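Local coordinates for glucose-6-phosphate 1-dehydrogenase (PDB 4LGV), which probably catalyses the NADP-linked oxidation of glucose 6-phosphate to 6-phosphogluconolactone, the step that opens the oxidative pentose phosphate pathway, at residues Q373-I378 with R385-A390. Sequence-based numbering, arbitrary orientation.
Sequences QIVLRI and RLQLSA
Segments 373-378 and 385-390 belong to the two strands of a beta hairpin in the large mixed sheet of the C-terminal domain, running antiparallel at 157°, the segment axes approaching to 4.8 Å. Two hydrogen-bonded pairs, Q373 with Q387 and V375 with R385, flank the non-hydrogen-bonded pair I374 with L386. In the first pair Q387 N reaches Q373 O at 2.8 Å; in the second V375 N gives R385 O a bond of 2.7 Å, and both pairs are completed by the reciprocal bonds.

Beta-branched V375 and I374 suit the extended backbone. V375 CG1 lies anti to the backbone N (chi1 -170°), which leaves CG2 beside that N and 3.9 Å from R385 O. Q373 lies on the same face; its long side chain crosses that of Q387, and Q373 OE1 accepts a hydrogen bond from R351 on strand 347-354. R385 lends its CB to V375 CB, then bends its chain away to a salt bridge with D402 and a cation-pi contact with W481. I374 and L386 turn to the opposite face, where their apolar side chains suit a buried place and L386 also packs on L386 of a second subunit. Within the hairpin, L386 CD1 rests 4.1 Å from I374 CG1.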
ATOM      1  N   GLN A 373      11.355   6.367 -13.941  1.00 21.16           N
ATOM      2  CA  GLN A 373      10.494   7.472 -14.393  1.00 21.31           C
ATOM      3  C   GLN A 373       9.391   6.992 -15.313  1.00 20.53           C
ATOM      4  O   GLN A 373       9.565   6.091 -16.114  1.00 20.22           O
ATOM      5  CB  GLN A 373      11.354   8.492 -15.146  1.00 22.52           C
ATOM      6  CG  GLN A 373      12.251   9.257 -14.205  1.00 23.73           C
ATOM      7  CD  GLN A 373      13.331  10.056 -14.909  1.00 24.16           C
ATOM      8  OE1 GLN A 373      13.065  10.876 -15.770  1.00 24.78           O
ATOM      9  NE2 GLN A 373      14.550   9.868 -14.463  1.00 24.67           N
ATOM     10  N   ILE A 374       8.243   7.626 -15.182  1.00 21.26           N
ATOM     11  CA  ILE A 374       7.138   7.462 -16.112  1.00 20.96           C
ATOM     12  C   ILE A 374       7.066   8.734 -16.924  1.00 20.75           C
ATOM     13  O   ILE A 374       6.859   9.776 -16.360  1.00 21.59           O
ATOM     14  CB  ILE A 374       5.823   7.280 -15.382  1.00 20.81           C
ATOM     15  CG1 ILE A 374       5.866   5.984 -14.568  1.00 21.64           C
ATOM     16  CG2 ILE A 374       4.676   7.219 -16.375  1.00 20.22           C
ATOM     17  CD1 ILE A 374       4.680   5.809 -13.643  1.00 21.42           C
ATOM     18  N   VAL A 375       7.238   8.636 -18.232  1.00 21.40           N
ATOM     19  CA  VAL A 375       7.203   9.802 -19.101  1.00 22.16           C
ATOM     20  C   VAL A 375       6.022   9.740 -20.057  1.00 22.72           C
ATOM     21  O   VAL A 375       5.868   8.790 -20.792  1.00 23.93           O
ATOM     22  CB  VAL A 375       8.483   9.910 -19.905  1.00 22.60           C
ATOM     23  CG1 VAL A 375       8.533  11.239 -20.621  1.00 23.05           C
ATOM     24  CG2 VAL A 375       9.709   9.797 -19.007  1.00 22.92           C
ATOM     25  N   LEU A 376       5.201  10.772 -20.041  1.00 23.39           N
ATOM     26  CA  LEU A 376       4.086  10.904 -20.951  1.00 24.01           C
ATOM     27  C   LEU A 376       4.364  12.027 -21.952  1.00 24.51           C
ATOM     28  O   LEU A 376       4.410  13.179 -21.551  1.00 25.70           O
ATOM     29  CB  LEU A 376       2.812  11.242 -20.155  1.00 24.65           C
ATOM     30  CG  LEU A 376       2.456  10.295 -19.004  1.00 25.27           C
ATOM     31  CD1 LEU A 376       1.287  10.812 -18.225  1.00 26.26           C
ATOM     32  CD2 LEU A 376       2.124   8.915 -19.508  1.00 25.65           C
ATOM     33  N   ARG A 377       4.574  11.702 -23.226  1.00 24.33           N
ATOM     34  CA  ARG A 377       4.621  12.703 -24.256  1.00 25.17           C
ATOM     35  C   ARG A 377       3.176  13.005 -24.693  1.00 25.48           C
ATOM     36  O   ARG A 377       2.471  12.127 -25.159  1.00 23.74           O
ATOM     37  CB  ARG A 377       5.465  12.244 -25.467  1.00 26.38           C
ATOM     38  CG  ARG A 377       5.657  13.378 -26.471  1.00 26.91           C
ATOM     39  CD  ARG A 377       6.684  13.109 -27.577  1.00 26.83           C
ATOM     40  NE  ARG A 377       6.371  11.895 -28.287  1.00 26.90           N
ATOM     41  CZ  ARG A 377       7.130  10.811 -28.306  1.00 26.96           C
ATOM     42  NH1 ARG A 377       8.323  10.813 -27.711  1.00 27.23           N
ATOM     43  NH2 ARG A 377       6.706   9.730 -28.940  1.00 25.98           N
ATOM     44  N   ILE A 378       2.744  14.229 -24.447  1.00 25.37           N
ATOM     45  CA  ILE A 378       1.379  14.679 -24.717  1.00 26.00           C
ATOM     46  C   ILE A 378       1.293  15.076 -26.180  1.00 27.04           C
ATOM     47  O   ILE A 378       0.284  14.857 -26.816  1.00 27.15           O
ATOM     48  CB  ILE A 378       1.034  15.925 -23.853  1.00 26.31           C
ATOM     49  CG1 ILE A 378       1.183  15.619 -22.363  1.00 26.51           C
ATOM     50  CG2 ILE A 378      -0.364  16.444 -24.122  1.00 26.93           C
ATOM     51  CD1 ILE A 378       0.472  14.379 -21.904  1.00 25.59           C
ATOM     52  N   ARG A 385       6.750   6.472 -22.013  1.00 29.66           N
ATOM     53  CA  ARG A 385       8.018   5.794 -21.789  1.00 29.47           C
ATOM     54  C   ARG A 385       8.159   5.452 -20.326  1.00 28.44           C
ATOM     55  O   ARG A 385       8.021   6.307 -19.465  1.00 30.18           O
ATOM     56  CB  ARG A 385       9.190   6.660 -22.264  1.00 30.07           C
ATOM     57  CG  ARG A 385      10.545   6.308 -21.634  1.00 30.58           C
ATOM     58  CD  ARG A 385      11.695   7.162 -22.197  1.00 30.49           C
ATOM     59  NE  ARG A 385      12.071   6.667 -23.509  1.00 31.22           N
ATOM     60  CZ  ARG A 385      13.025   7.165 -24.282  1.00 32.53           C
ATOM     61  NH1 ARG A 385      13.727   8.226 -23.911  1.00 31.85           N
ATOM     62  NH2 ARG A 385      13.250   6.602 -25.471  1.00 33.37           N
ATOM     63  N   LEU A 386       8.438   4.201 -20.043  1.00 28.49           N
ATOM     64  CA  LEU A 386       8.817   3.811 -18.697  1.00 31.16           C
ATOM     65  C   LEU A 386      10.357   3.625 -18.661  1.00 30.07           C
ATOM     66  O   LEU A 386      10.896   2.774 -19.367  1.00 30.41           O
ATOM     67  CB  LEU A 386       8.055   2.559 -18.317  1.00 33.28           C
ATOM     68  CG  LEU A 386       8.380   1.910 -16.972  1.00 41.31           C
ATOM     69  CD1 LEU A 386       8.095   2.800 -15.764  1.00 43.47           C
ATOM     70  CD2 LEU A 386       7.580   0.617 -16.806  1.00 42.95           C
ATOM     71  N   GLN A 387      11.043   4.385 -17.812  1.00 28.27           N
ATOM     72  CA  GLN A 387      12.504   4.266 -17.651  1.00 28.12           C
ATOM     73  C   GLN A 387      12.877   3.435 -16.454  1.00 27.34           C
ATOM     74  O   GLN A 387      12.500   3.738 -15.331  1.00 28.58           O
ATOM     75  CB  GLN A 387      13.155   5.619 -17.474  1.00 27.64           C
ATOM     76  CG  GLN A 387      12.896   6.537 -18.633  1.00 29.12           C
ATOM     77  CD  GLN A 387      13.686   7.830 -18.557  1.00 31.53           C
ATOM     78  OE1 GLN A 387      14.541   7.977 -17.682  1.00 32.80           O
ATOM     79  NE2 GLN A 387      13.378   8.778 -19.446  1.00 31.92           N
ATOM     80  N   LEU A 388      13.604   2.359 -16.710  1.00 27.11           N
ATOM     81  CA  LEU A 388      14.038   1.414 -15.682  1.00 26.68           C
ATOM     82  C   LEU A 388      15.542   1.179 -15.839  1.00 26.30           C
ATOM     83  O   LEU A 388      16.167   1.765 -16.709  1.00 25.53           O
ATOM     84  CB  LEU A 388      13.327   0.075 -15.863  1.00 26.06           C
ATOM     85  CG  LEU A 388      11.806   0.073 -15.848  1.00 26.15           C
ATOM     86  CD1 LEU A 388      11.308  -1.371 -16.017  1.00 26.19           C
ATOM     87  CD2 LEU A 388      11.243   0.675 -14.567  1.00 25.63           C
ATOM     88  N   SER A 389      16.105   0.354 -14.967  1.00 25.89           N
ATOM     89  CA  SER A 389      17.520   0.035 -15.009  1.00 26.62           C
ATOM     90  C   SER A 389      17.722  -1.464 -15.108  1.00 28.06           C
ATOM     91  O   SER A 389      16.924  -2.220 -14.565  1.00 28.01           O
ATOM     92  CB  SER A 389      18.229   0.594 -13.778  1.00 25.91           C
ATOM     93  OG  SER A 389      19.586   0.251 -13.834  1.00 26.89           O
ATOM     94  N   ALA A 390      18.805  -1.885 -15.777  1.00 29.43           N
ATOM     95  CA  ALA A 390      19.070  -3.284 -16.016  1.00 30.61           C
ATOM     96  C   ALA A 390      20.526  -3.601 -15.908  1.00 33.69           C
ATOM     97  O   ALA A 390      21.367  -2.767 -16.190  1.00 34.23           O
ATOM     98  CB  ALA A 390      18.594  -3.661 -17.393  1.00 30.87           C
TER